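Local coordinates for protein pyruvate kinase (Pyrobaculum aerophilum, PDB 3QTG) that catalyses the last step of glycolysis, transferring the phosphoryl group of phosphoenolpyruvate to ADP to give pyruvate and ATP, at residues 108-111 / 115-118; 128-133 / 170-175; 386-391 / 409-414; 426-431 / 448-453. One frame throughout, in Å; residues are numbered along the deposited sequence.

Contact 1. Residues 108-111 / 115-118; sequences DKSD and IPVP
Two prolines of the 115-118 segment rest on the backbone of the 108-111 loop at one margin of the mixed sheet in the B domain, the small lid that pyruvate kinases insert into their TIM barrel. The loop follows strand 101-106 and leads into strand 115-117, which lies parallel to it as an outermost strand. Ile115 opens the segment by turning its side chain from the loop onto Val102 and Phe104. Pro116 does the reverse: CB lies 3.9 Å from Lys109 N, while CG is 3.9 Å from Ser110 CB, so the pyrrolidine covers the backbone between these two residues with carbon alone. The hydroxyl of Ser110, set between its backbone N and carbonyl carbon (chi1 88°), finds its partners elsewhere, in Gly112 N and Thr91 OG1. Val117, like Ile115, turns from the loop, against Phe104 and helix 120-125. Pro118 ends the run at the exposed edge, its side chain about 6 Å from that of Arg87, which by similarity binds ATP. The carboxylate of Asp108 swings off the contact; what meets the last proline is the root of that residue, Asp108 CA standing 3.8 Å from Pro118 CB.

Contact 2. Residues 128-133 / 170-175; sequences QNDVIL and EGKDYD
Bends at chi2 (-72°) and chi4 (83°) curl the Lys172 chain so that its ammonium reaches the carboxylate of Asp130, the two side chains crossing at about a right angle. The pair lies in the B domain, where the chain leaves the edge strand 167-169 and heads back to the TIM barrel past strand 131-134. Lys172 NZ forms a salt bridge with Asp130 OD2 at 2.7 Å, on the syn lone pair. Neither end is limited to this partner: NZ also meets Glu127 OE1 and Ala125 O, and OD2 accepts from Glu127 N. Asp130 OD1 takes a hydrogen bond from a water that donates to Glu170 O as well (2.7 Å) and accepts from Val131 N. The water thus stands where an antiparallel pair would close directly, while the other half of that pair survives as Glu170 N to Val131 O, 2.9 Å. Putting an alanine at Asp130 would probably leave the bridging water short of an acceptor and the Lys172 ammonium more dependent on Glu127. The extended Glu170 side chain runs alongside Val131, with OE1 3.6 Å from Val131 CB, and its other oxygen forms a salt bridge with Arg140. Near its root, Glu170 CB packs against Leu133 CD1 at 4.0 Å.

Contact 3. Residues 386-391 / 409-414; sequences LARRIA and ARSLSI. With SO4 (sulfate ion), chain C.
The guanidinium of Arg388 meets Ser411 at its edge, near its plane, and Leu412 CD2 obliquely. Ser411 CB sits in that plane 3.4 Å from Arg388 NH2; the hydroxyl OG is modelled closer still, but the poor angle makes a bond between them doubtful. Arg388 NH2 has a weak hydrogen bond to Tyr199 OH, a barrel residue that also bonds to Ser411 O. An extended chain (chi2 175°) carries the group across to the other helix, and on the way Leu412 CD2 lies 3.8 Å from Arg388 CG and 3.5 Å from NE. The other leucine branch, CD1, packs on Ala387 CB at 4.0 Å. With a serine in place of Arg388, Leu412 would probably lose the aliphatic cover on its CD2 branch and Tyr199 a polar neighbour. Two residues before Arg388, Leu386 N donates to O3 of a sulfate ion at 2.9 Å, nearly straight (170°), in the first turn of helix 385-391. Helices 385-391 and 406-412 belong to successive beta-alpha-beta crossovers of the alpha/beta C domain, and they lie together over the parallel strands 376-380, 399-403 and 418-422, with Ala387 and Leu412 both touching Val401 and Leu418.

Contact 4. Residues 426-431 / 448-453; sequences ENYEEG and YGIRGG. With SO4 (sulfate ion), chain C.
Two groups approach Glu429 OE1: Tyr448 OH donates to it, at a modelled 2.4 Å too short to trust, and Lys458 NZ of a second subunit makes a long, weak ion pair. The carboxylate approaches the tyrosine ring at its edge, with the two planes 66° apart, and a bend at chi2 of Glu429 brings it there. Tyr448 also packs on that same lysine of the neighbouring subunit. One face of the Tyr448 ring is covered by Tyr428: the CB of Tyr428 stands 3.4 Å from the Tyr448 ring centroid, almost on the normal, a CH-pi contact. The planes are only 15° apart, yet the rings are displaced, centroids 4.8 Å apart, so little of one ring lies above the other, and Tyr428 CD2 falls instead 3.5 Å from Tyr448 CB. This offset carries the Tyr428 phenol past its neighbour toward Ile450 and a sulfate ion. Its OH donates to sulfate O1 at 2.7 Å, in the ring plane, although the hydroxyl is crowded in the model and this bond is uncertain. Helix 428-439 starts here with Asn427 as N-cap, whose OD1 accepts from Glu430 N at 2.8 Å, while Ile450 opens a type II turn closed by Gly453 N to Ile450 O. The ion, probably from the crystallisation liquor, is also held by Ser381 OG and the backbone N of Met382, Ser383, Thr385 and Leu386, where the loop after strand 376-380 enters helix 385-391; this resembles the pocket in which the C domain of many pyruvate kinases binds a phosphate of the effector sugar.

The four contacts follow one another along the chain and fall into two pairs on opposite sides of its centre. Contacts 1 and 2, with centres 19 Å apart, share the mixed sheet of the B domain, contact 1 by its outermost strand 115-117 and contact 2 by strand 131-134 and the exit from strand 167-169. Contacts 3 and 4, centres 16 Å apart, lie in the C domain; they touch where Leu386 CD2 packs on Gly449, and both reach the same sulfate. Contact centres 1 and 4 stand 61 Å apart with the TIM barrel between, so the contacts in the lid do not touch those in the C domain, which reaches a second subunit at contact 4.

Contact 1. Residues 108-111 / 115-118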
loop_
_atom_site.group_PDB
_atom_site.type_symbol
_atom_site.label_atom_id
_atom_site.label_comp_id
_atom_site.label_asym_id
_atom_site.label_seq_id
_atom_site.Cartn_x
_atom_site.Cartn_y
_atom_site.Cartn_z
ATOM N N ASP A 108 -58.578 -23.295 8.155
ATOM C CA ASP A 108 -58.662 -23.174 6.707
ATOM C C ASP A 108 -60.033 -22.626 6.262
ATOM O O ASP A 108 -60.257 -22.417 5.073
ATOM C CB ASP A 108 -58.353 -24.518 6.021
ATOM C CG ASP A 108 -59.288 -25.629 6.452
ATOM O OD1 ASP A 108 -59.991 -25.469 7.469
ATOM O OD2 ASP A 108 -59.322 -26.674 5.772
ATOM N N LYS A 109 -60.929 -22.382 7.216
ATOM C CA LYS A 109 -62.280 -21.903 6.918
ATOM C C LYS A 109 -62.920 -21.283 8.144
ATOM O O LYS A 109 -63.011 -21.920 9.179
ATOM C CB LYS A 109 -63.190 -23.012 6.332
ATOM C CG LYS A 109 -64.621 -22.528 6.124
ATOM C CD LYS A 109 -65.188 -22.943 4.795
ATOM C CE LYS A 109 -66.550 -22.266 4.573
ATOM N NZ LYS A 109 -67.062 -22.545 3.217
ATOM N N SER A 110 -63.345 -20.029 8.020
ATOM C CA SER A 110 -64.007 -19.333 9.115
ATOM C C SER A 110 -65.529 -19.363 8.974
ATOM O O SER A 110 -66.056 -19.754 7.935
ATOM C CB SER A 110 -63.527 -17.878 9.204
ATOM O OG SER A 110 -64.320 -17.060 8.372
ATOM N N ASP A 111 -66.213 -18.962 10.044
ATOM C CA ASP A 111 -67.670 -18.814 10.075
ATOM C C ASP A 111 -68.051 -17.353 9.850
ATOM O O ASP A 111 -69.193 -16.954 10.092
ATOM C CB ASP A 111 -68.206 -19.250 11.448
ATOM C CG ASP A 111 -67.602 -18.430 12.603
ATOM O OD1 ASP A 111 -66.687 -17.601 12.361
ATOM O OD2 ASP A 111 -68.041 -18.611 13.758
ATOM N N ILE A 115 -60.457 -14.082 10.863
ATOM C CA ILE A 115 -59.643 -14.328 9.670
ATOM C C ILE A 115 -58.989 -15.698 9.811
ATOM O O ILE A 115 -58.244 -15.935 10.773
ATOM C CB ILE A 115 -58.509 -13.264 9.442
ATOM C CG1 ILE A 115 -58.988 -11.821 9.630
ATOM C CG2 ILE A 115 -57.809 -13.470 8.085
ATOM C CD1 ILE A 115 -60.325 -11.489 8.971
ATOM N N PRO A 116 -59.263 -16.610 8.856
ATOM C CA PRO A 116 -58.659 -17.914 8.945
ATOM C C PRO A 116 -57.246 -17.973 8.323
ATOM O O PRO A 116 -57.027 -17.558 7.175
ATOM C CB PRO A 116 -59.659 -18.794 8.196
ATOM C CG PRO A 116 -60.250 -17.889 7.165
ATOM C CD PRO A 116 -60.142 -16.488 7.673
ATOM N N VAL A 117 -56.293 -18.488 9.085
ATOM C CA VAL A 117 -54.923 -18.645 8.597
ATOM C C VAL A 117 -54.522 -20.119 8.747
ATOM O O VAL A 117 -54.283 -20.571 9.865
ATOM C CB VAL A 117 -53.931 -17.730 9.337
ATOM C CG1 VAL A 117 -52.570 -17.789 8.673
ATOM C CG2 VAL A 117 -54.423 -16.287 9.340
ATOM N N PRO A 118 -54.499 -20.883 7.627
ATOM C CA PRO A 118 -54.267 -22.326 7.700
ATOM C C PRO A 118 -52.799 -22.762 7.832
ATOM O O PRO A 118 -52.388 -23.757 7.243
ATOM C CB PRO A 118 -54.881 -22.834 6.392
ATOM C CG PRO A 118 -54.653 -21.769 5.446
ATOM C CD PRO A 118 -54.789 -20.467 6.242
#

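Contact 2. Residues 128-133 / 170-175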
loop_
_atom_site.group_PDB
_atom_site.type_symbol
_atom_site.label_atom_id
_atom_site.label_comp_id
_atom_site.label_asym_id
_atom_site.label_seq_id
_atom_site.Cartn_x
_atom_site.Cartn_y
_atom_site.Cartn_z
ATOM N N GLN A 128 -46.450 -10.208 20.319
ATOM C CA GLN A 128 -47.026 -8.898 20.620
ATOM C C GLN A 128 -46.170 -7.750 20.092
ATOM O O GLN A 128 -44.950 -7.767 20.223
ATOM C CB GLN A 128 -47.219 -8.739 22.114
ATOM C CG GLN A 128 -48.360 -7.808 22.442
ATOM C CD GLN A 128 -48.573 -7.681 23.912
ATOM O OE1 GLN A 128 -48.668 -8.680 24.626
ATOM N NE2 GLN A 128 -48.635 -6.442 24.392
ATOM N N ASN A 129 -46.836 -6.766 19.492
ATOM C CA ASN A 129 -46.213 -5.590 18.845
ATOM C C ASN A 129 -45.633 -5.817 17.455
ATOM O O ASN A 129 -45.141 -4.872 16.851
ATOM C CB ASN A 129 -45.190 -4.871 19.749
ATOM C CG ASN A 129 -45.792 -4.443 21.071
ATOM O OD1 ASN A 129 -45.361 -4.899 22.138
ATOM N ND2 ASN A 129 -46.818 -3.591 21.012
ATOM N N ASP A 130 -45.724 -7.045 16.937
ATOM C CA ASP A 130 -45.390 -7.296 15.536
ATOM C C ASP A 130 -46.442 -6.661 14.668
ATOM O O ASP A 130 -47.578 -6.476 15.113
ATOM C CB ASP A 130 -45.363 -8.793 15.215
ATOM C CG ASP A 130 -44.027 -9.432 15.508
ATOM O OD1 ASP A 130 -42.991 -8.716 15.465
ATOM O OD2 ASP A 130 -44.014 -10.651 15.781
ATOM N N VAL A 131 -46.074 -6.375 13.423
ATOM C CA VAL A 131 -46.984 -5.805 12.435
ATOM C C VAL A 131 -47.244 -6.821 11.305
ATOM O O VAL A 131 -46.309 -7.364 10.691
ATOM C CB VAL A 131 -46.432 -4.492 11.851
ATOM C CG1 VAL A 131 -47.355 -3.933 10.774
ATOM C CG2 VAL A 131 -46.161 -3.448 12.997
ATOM N N ILE A 132 -48.526 -7.065 11.055
ATOM C CA ILE A 132 -48.973 -8.017 10.069
ATOM C C ILE A 132 -49.294 -7.251 8.787
ATOM O O ILE A 132 -49.953 -6.224 8.835
ATOM C CB ILE A 132 -50.219 -8.767 10.585
ATOM C CG1 ILE A 132 -49.829 -9.713 11.729
ATOM C CG2 ILE A 132 -50.922 -9.521 9.447
ATOM C CD1 ILE A 132 -51.009 -10.091 12.552
ATOM N N LEU A 133 -48.829 -7.755 7.651
ATOM C CA LEU A 133 -48.980 -7.052 6.379
ATOM C C LEU A 133 -49.827 -7.825 5.390
ATOM O O LEU A 133 -49.545 -8.970 5.069
ATOM C CB LEU A 133 -47.610 -6.779 5.738
ATOM C CG LEU A 133 -46.571 -6.028 6.566
ATOM C CD1 LEU A 133 -45.203 -6.097 5.851
ATOM C CD2 LEU A 133 -47.053 -4.586 6.765
ATOM N N GLU A 170 -44.033 -8.331 9.207
ATOM C CA GLU A 170 -42.927 -7.370 9.066
ATOM C C GLU A 170 -41.711 -7.759 9.903
ATOM O O GLU A 170 -41.793 -7.806 11.130
ATOM C CB GLU A 170 -43.418 -5.984 9.471
ATOM C CG GLU A 170 -42.446 -4.837 9.212
ATOM C CD GLU A 170 -43.058 -3.512 9.603
ATOM O OE1 GLU A 170 -43.172 -3.268 10.821
ATOM O OE2 GLU A 170 -43.446 -2.733 8.702
ATOM N N GLY A 171 -40.593 -8.055 9.234
ATOM C CA GLY A 171 -39.339 -8.421 9.904
ATOM C C GLY A 171 -39.248 -9.821 10.493
ATOM O O GLY A 171 -38.295 -10.121 11.219
ATOM N N LYS A 172 -40.230 -10.682 10.193
ATOM C CA LYS A 172 -40.228 -12.072 10.666
ATOM C C LYS A 172 -40.254 -13.045 9.507
ATOM O O LYS A 172 -40.908 -12.808 8.500
ATOM C CB LYS A 172 -41.421 -12.380 11.593
ATOM C CG LYS A 172 -41.476 -11.595 12.888
ATOM C CD LYS A 172 -40.421 -12.034 13.880
ATOM C CE LYS A 172 -40.501 -11.194 15.142
ATOM N NZ LYS A 172 -41.550 -11.713 16.076
ATOM N N ASP A 173 -39.531 -14.143 9.664
ATOM C CA ASP A 173 -39.537 -15.238 8.707
ATOM C C ASP A 173 -40.432 -16.378 9.178
ATOM O O ASP A 173 -40.482 -16.689 10.369
ATOM C CB ASP A 173 -38.122 -15.783 8.537
ATOM C CG ASP A 173 -37.196 -14.800 7.858
ATOM O OD1 ASP A 173 -36.583 -15.208 6.842
ATOM O OD2 ASP A 173 -37.085 -13.638 8.327
ATOM N N TYR A 174 -41.125 -17.003 8.239
ATOM C CA TYR A 174 -41.869 -18.218 8.537
ATOM C C TYR A 174 -41.016 -19.502 8.473
ATOM O O TYR A 174 -40.318 -19.748 7.490
ATOM C CB TYR A 174 -43.029 -18.368 7.567
ATOM C CG TYR A 174 -44.056 -17.257 7.559
ATOM C CD1 TYR A 174 -44.599 -16.740 8.748
ATOM C CD2 TYR A 174 -44.520 -16.758 6.350
ATOM C CE1 TYR A 174 -45.564 -15.720 8.706
ATOM C CE2 TYR A 174 -45.467 -15.767 6.298
ATOM C CZ TYR A 174 -45.997 -15.262 7.475
ATOM O OH TYR A 174 -46.945 -14.282 7.380
ATOM N N ASP A 175 -41.119 -20.346 9.493
ATOM C CA ASP A 175 -40.449 -21.639 9.469
ATOM C C ASP A 175 -41.279 -22.685 8.703
ATOM O O ASP A 175 -41.968 -23.517 9.294
ATOM C CB ASP A 175 -40.143 -22.096 10.898
ATOM C CG ASP A 175 -39.429 -23.435 10.947
ATOM O OD1 ASP A 175 -38.814 -23.847 9.937
ATOM O OD2 ASP A 175 -39.482 -24.089 12.013
HETATM O O HOH W 1 -43.149 -6.814 13.245
#

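Contact 3. Residues 386-391 / 409-414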
loop_
_atom_site.group_PDB
_atom_site.type_symbol
_atom_site.label_atom_id
_atom_site.label_comp_id
_atom_site.label_asym_id
_atom_site.label_seq_id
_atom_site.Cartn_x
_atom_site.Cartn_y
_atom_site.Cartn_z
ATOM N N LEU A 386 -13.511 -20.960 -16.274
ATOM C CA LEU A 386 -12.484 -19.933 -16.266
ATOM C C LEU A 386 -13.106 -18.580 -16.582
ATOM O O LEU A 386 -12.689 -17.555 -16.013
ATOM C CB LEU A 386 -11.339 -20.256 -17.235
ATOM C CG LEU A 386 -10.141 -19.283 -17.242
ATOM C CD1 LEU A 386 -9.475 -19.117 -15.856
ATOM C CD2 LEU A 386 -9.113 -19.700 -18.305
ATOM N N ALA A 387 -14.105 -18.576 -17.470
ATOM C CA ALA A 387 -14.756 -17.324 -17.877
ATOM C C ALA A 387 -15.359 -16.628 -16.671
ATOM O O ALA A 387 -15.133 -15.438 -16.455
ATOM C CB ALA A 387 -15.828 -17.586 -18.931
ATOM N N ARG A 388 -16.121 -17.384 -15.880
ATOM C CA ARG A 388 -16.621 -16.914 -14.580
ATOM C C ARG A 388 -15.531 -16.498 -13.579
ATOM O O ARG A 388 -15.689 -15.505 -12.864
ATOM C CB ARG A 388 -17.526 -17.971 -13.941
ATOM C CG ARG A 388 -18.917 -18.053 -14.589
ATOM C CD ARG A 388 -19.722 -19.219 -13.987
ATOM N NE ARG A 388 -20.840 -19.607 -14.851
ATOM C CZ ARG A 388 -22.084 -19.173 -14.672
ATOM N NH1 ARG A 388 -22.365 -18.352 -13.656
ATOM N NH2 ARG A 388 -23.054 -19.564 -15.494
ATOM N N ARG A 389 -14.442 -17.257 -13.501
ATOM C CA ARG A 389 -13.383 -16.882 -12.580
ATOM C C ARG A 389 -12.742 -15.537 -12.990
ATOM O O ARG A 389 -12.374 -14.743 -12.145
ATOM C CB ARG A 389 -12.340 -17.988 -12.450
ATOM C CG ARG A 389 -11.287 -17.707 -11.373
ATOM C CD ARG A 389 -10.197 -18.775 -11.320
ATOM N NE ARG A 389 -10.740 -20.121 -11.456
ATOM C CZ ARG A 389 -11.279 -20.830 -10.473
ATOM N NH1 ARG A 389 -11.766 -22.045 -10.732
ATOM N NH2 ARG A 389 -11.342 -20.335 -9.236
ATOM N N ILE A 390 -12.634 -15.283 -14.284
ATOM C CA ILE A 390 -12.122 -14.003 -14.767
ATOM C C ILE A 390 -13.092 -12.882 -14.427
ATOM O O ILE A 390 -12.670 -11.845 -13.902
ATOM C CB ILE A 390 -11.797 -14.023 -16.297
ATOM C CG1 ILE A 390 -10.439 -14.708 -16.534
ATOM C CG2 ILE A 390 -11.766 -12.594 -16.872
ATOM C CD1 ILE A 390 -10.313 -15.343 -17.885
ATOM N N ALA A 391 -14.376 -13.102 -14.724
ATOM C CA ALA A 391 -15.418 -12.094 -14.495
ATOM C C ALA A 391 -15.497 -11.596 -13.067
ATOM O O ALA A 391 -15.771 -10.412 -12.833
ATOM C CB ALA A 391 -16.794 -12.599 -14.956
ATOM N N ALA A 409 -22.897 -20.887 -23.312
ATOM C CA ALA A 409 -23.029 -19.520 -23.826
ATOM C C ALA A 409 -24.215 -18.776 -23.203
ATOM O O ALA A 409 -24.098 -17.610 -22.842
ATOM C CB ALA A 409 -23.127 -19.511 -25.358
ATOM N N ARG A 410 -25.351 -19.464 -23.094
ATOM C CA ARG A 410 -26.556 -18.893 -22.511
ATOM C C ARG A 410 -26.391 -18.552 -21.031
ATOM O O ARG A 410 -26.903 -17.555 -20.562
ATOM C CB ARG A 410 -27.712 -19.868 -22.688
ATOM C CG ARG A 410 -28.230 -19.954 -24.119
ATOM C CD ARG A 410 -29.052 -21.224 -24.302
ATOM N NE ARG A 410 -29.510 -21.379 -25.672
ATOM C CZ ARG A 410 -30.111 -22.474 -26.155
ATOM N NH1 ARG A 410 -30.342 -23.538 -25.379
ATOM N NH2 ARG A 410 -30.476 -22.510 -27.427
ATOM N N SER A 411 -25.707 -19.417 -20.293
ATOM C CA SER A 411 -25.482 -19.217 -18.877
ATOM C C SER A 411 -24.673 -17.925 -18.645
ATOM O O SER A 411 -25.000 -17.125 -17.765
ATOM C CB SER A 411 -24.724 -20.432 -18.339
ATOM O OG SER A 411 -24.854 -20.556 -16.943
ATOM N N LEU A 412 -23.657 -17.711 -19.479
ATOM C CA LEU A 412 -22.674 -16.630 -19.296
ATOM C C LEU A 412 -23.200 -15.266 -19.755
ATOM O O LEU A 412 -22.628 -14.224 -19.452
ATOM C CB LEU A 412 -21.377 -16.979 -20.041
ATOM C CG LEU A 412 -20.717 -18.287 -19.633
ATOM C CD1 LEU A 412 -19.463 -18.498 -20.466
ATOM C CD2 LEU A 412 -20.401 -18.307 -18.121
ATOM N N SER A 413 -24.324 -15.300 -20.456
ATOM C CA SER A 413 -24.978 -14.107 -20.967
ATOM C C SER A 413 -25.318 -13.045 -19.906
ATOM O O SER A 413 -25.371 -11.851 -20.209
ATOM C CB SER A 413 -26.250 -14.535 -21.680
ATOM O OG SER A 413 -26.660 -13.490 -22.538
ATOM N N ILE A 414 -25.551 -13.491 -18.669
ATOM C CA ILE A 414 -25.899 -12.589 -17.574
ATOM C C ILE A 414 -24.787 -12.453 -16.517
ATOM O O ILE A 414 -25.023 -11.976 -15.409
ATOM C CB ILE A 414 -27.313 -12.918 -16.956
ATOM C CG1 ILE A 414 -27.361 -14.307 -16.288
ATOM C CG2 ILE A 414 -28.399 -12.813 -18.046
ATOM C CD1 ILE A 414 -28.456 -14.399 -15.221
HETATM S S SO4 C . -13.429 -24.380 -18.499
HETATM O O1 SO4 C . -13.097 -24.806 -19.840
HETATM O O2 SO4 C . -14.829 -24.739 -18.234
HETATM O O3 SO4 C . -13.276 -22.932 -18.365
HETATM O O4 SO4 C . -12.583 -25.010 -17.485
#

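Contact 4. Residues 426-431 / 448-453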
loop_
_atom_site.group_PDB
_atom_site.type_symbol
_atom_site.label_atom_id
_atom_site.label_comp_id
_atom_site.label_asym_id
_atom_site.label_seq_id
_atom_site.Cartn_x
_atom_site.Cartn_y
_atom_site.Cartn_z
ATOM N N GLU A 426 -12.350 -28.747 -31.474
ATOM C CA GLU A 426 -12.023 -30.130 -31.119
ATOM C C GLU A 426 -11.316 -30.200 -29.778
ATOM O O GLU A 426 -11.391 -31.207 -29.068
ATOM C CB GLU A 426 -11.177 -30.794 -32.218
ATOM C CG GLU A 426 -11.408 -32.322 -32.385
ATOM C CD GLU A 426 -12.867 -32.751 -32.151
ATOM O OE1 GLU A 426 -13.737 -32.433 -33.001
ATOM O OE2 GLU A 426 -13.143 -33.402 -31.110
ATOM N N ASN A 427 -10.649 -29.100 -29.437
ATOM C CA ASN A 427 -9.827 -29.012 -28.248
ATOM C C ASN A 427 -9.589 -27.536 -27.940
ATOM O O ASN A 427 -9.991 -26.658 -28.716
ATOM C CB ASN A 427 -8.502 -29.755 -28.477
ATOM C CG ASN A 427 -7.758 -29.263 -29.716
ATOM O OD1 ASN A 427 -7.542 -28.068 -29.888
ATOM N ND2 ASN A 427 -7.354 -30.189 -30.576
ATOM N N TYR A 428 -8.917 -27.274 -26.823
ATOM C CA TYR A 428 -8.713 -25.926 -26.332
ATOM C C TYR A 428 -7.903 -25.093 -27.301
ATOM O O TYR A 428 -8.304 -23.976 -27.627
ATOM C CB TYR A 428 -7.993 -25.960 -25.002
ATOM C CG TYR A 428 -8.899 -26.153 -23.822
ATOM C CD1 TYR A 428 -8.814 -27.303 -23.051
ATOM C CD2 TYR A 428 -9.847 -25.187 -23.476
ATOM C CE1 TYR A 428 -9.639 -27.487 -21.954
ATOM C CE2 TYR A 428 -10.679 -25.360 -22.371
ATOM C CZ TYR A 428 -10.561 -26.512 -21.619
ATOM O OH TYR A 428 -11.373 -26.719 -20.543
ATOM N N GLU A 429 -6.781 -25.656 -27.764
ATOM C CA GLU A 429 -5.854 -24.946 -28.629
ATOM C C GLU A 429 -6.508 -24.509 -29.936
ATOM O O GLU A 429 -6.315 -23.381 -30.366
ATOM C CB GLU A 429 -4.542 -25.732 -28.848
ATOM C CG GLU A 429 -3.304 -24.821 -29.070
ATOM C CD GLU A 429 -2.778 -24.145 -27.781
ATOM O OE1 GLU A 429 -2.394 -24.876 -26.843
ATOM O OE2 GLU A 429 -2.736 -22.882 -27.702
ATOM N N GLU A 430 -7.318 -25.381 -30.536
ATOM C CA GLU A 430 -8.058 -25.041 -31.758
ATOM C C GLU A 430 -9.155 -23.993 -31.463
ATOM O O GLU A 430 -9.343 -23.033 -32.223
ATOM C CB GLU A 430 -8.621 -26.319 -32.399
ATOM C CG GLU A 430 -9.751 -26.125 -33.416
ATOM C CD GLU A 430 -10.321 -27.450 -33.944
ATOM O OE1 GLU A 430 -9.519 -28.295 -34.427
ATOM O OE2 GLU A 430 -11.562 -27.645 -33.889
ATOM N N GLY A 431 -9.850 -24.168 -30.340
ATOM C CA GLY A 431 -10.832 -23.198 -29.896
ATOM C C GLY A 431 -10.261 -21.806 -29.716
ATOM O O GLY A 431 -10.812 -20.830 -30.231
ATOM N N TYR A 448 -6.884 -20.187 -22.060
ATOM C CA TYR A 448 -7.712 -21.281 -21.584
ATOM C C TYR A 448 -6.976 -21.982 -20.432
ATOM O O TYR A 448 -5.747 -21.832 -20.265
ATOM C CB TYR A 448 -8.063 -22.275 -22.714
ATOM C CG TYR A 448 -6.882 -23.030 -23.279
ATOM C CD1 TYR A 448 -6.304 -24.077 -22.568
ATOM C CD2 TYR A 448 -6.342 -22.700 -24.522
ATOM C CE1 TYR A 448 -5.213 -24.774 -23.057
ATOM C CE2 TYR A 448 -5.253 -23.400 -25.034
ATOM C CZ TYR A 448 -4.700 -24.440 -24.285
ATOM O OH TYR A 448 -3.613 -25.143 -24.737
ATOM N N GLY A 449 -7.725 -22.751 -19.643
ATOM C CA GLY A 449 -7.093 -23.622 -18.677
ATOM C C GLY A 449 -8.038 -24.316 -17.735
ATOM O O GLY A 449 -8.945 -23.687 -17.194
ATOM N N ILE A 450 -7.810 -25.612 -17.534
ATOM C CA ILE A 450 -8.592 -26.402 -16.579
ATOM C C ILE A 450 -7.723 -26.901 -15.449
ATOM O O ILE A 450 -6.509 -27.061 -15.625
ATOM C CB ILE A 450 -9.308 -27.626 -17.224
ATOM C CG1 ILE A 450 -8.354 -28.487 -18.050
ATOM C CG2 ILE A 450 -10.471 -27.184 -18.055
ATOM C CD1 ILE A 450 -8.015 -29.807 -17.397
ATOM N N ARG A 451 -8.354 -27.148 -14.298
ATOM C CA ARG A 451 -7.680 -27.725 -13.138
ATOM C C ARG A 451 -6.853 -28.955 -13.526
ATOM O O ARG A 451 -7.342 -29.861 -14.213
ATOM C CB ARG A 451 -8.688 -28.108 -12.066
ATOM C CG ARG A 451 -8.087 -28.060 -10.683
ATOM C CD ARG A 451 -8.819 -28.960 -9.708
ATOM N NE ARG A 451 -8.360 -28.710 -8.341
ATOM C CZ ARG A 451 -7.123 -28.945 -7.889
ATOM N NH1 ARG A 451 -6.182 -29.457 -8.682
ATOM N NH2 ARG A 451 -6.824 -28.664 -6.622
ATOM N N GLY A 452 -5.598 -28.964 -13.095
ATOM C CA GLY A 452 -4.685 -30.052 -13.426
ATOM C C GLY A 452 -4.009 -29.997 -14.795
ATOM O O GLY A 452 -3.106 -30.800 -15.064
ATOM N N GLY A 453 -4.426 -29.066 -15.660
ATOM C CA GLY A 453 -3.834 -28.962 -17.004
ATOM C C GLY A 453 -2.902 -27.766 -17.189
ATOM O O GLY A 453 -2.768 -26.919 -16.300
HETATM S S SO4 C . -13.429 -24.380 -18.499
HETATM O O1 SO4 C . -13.097 -24.806 -19.840
HETATM O O2 SO4 C . -14.829 -24.739 -18.234
HETATM O O3 SO4 C . -13.276 -22.932 -18.365
HETATM O O4 SO4 C . -12.583 -25.010 -17.485
#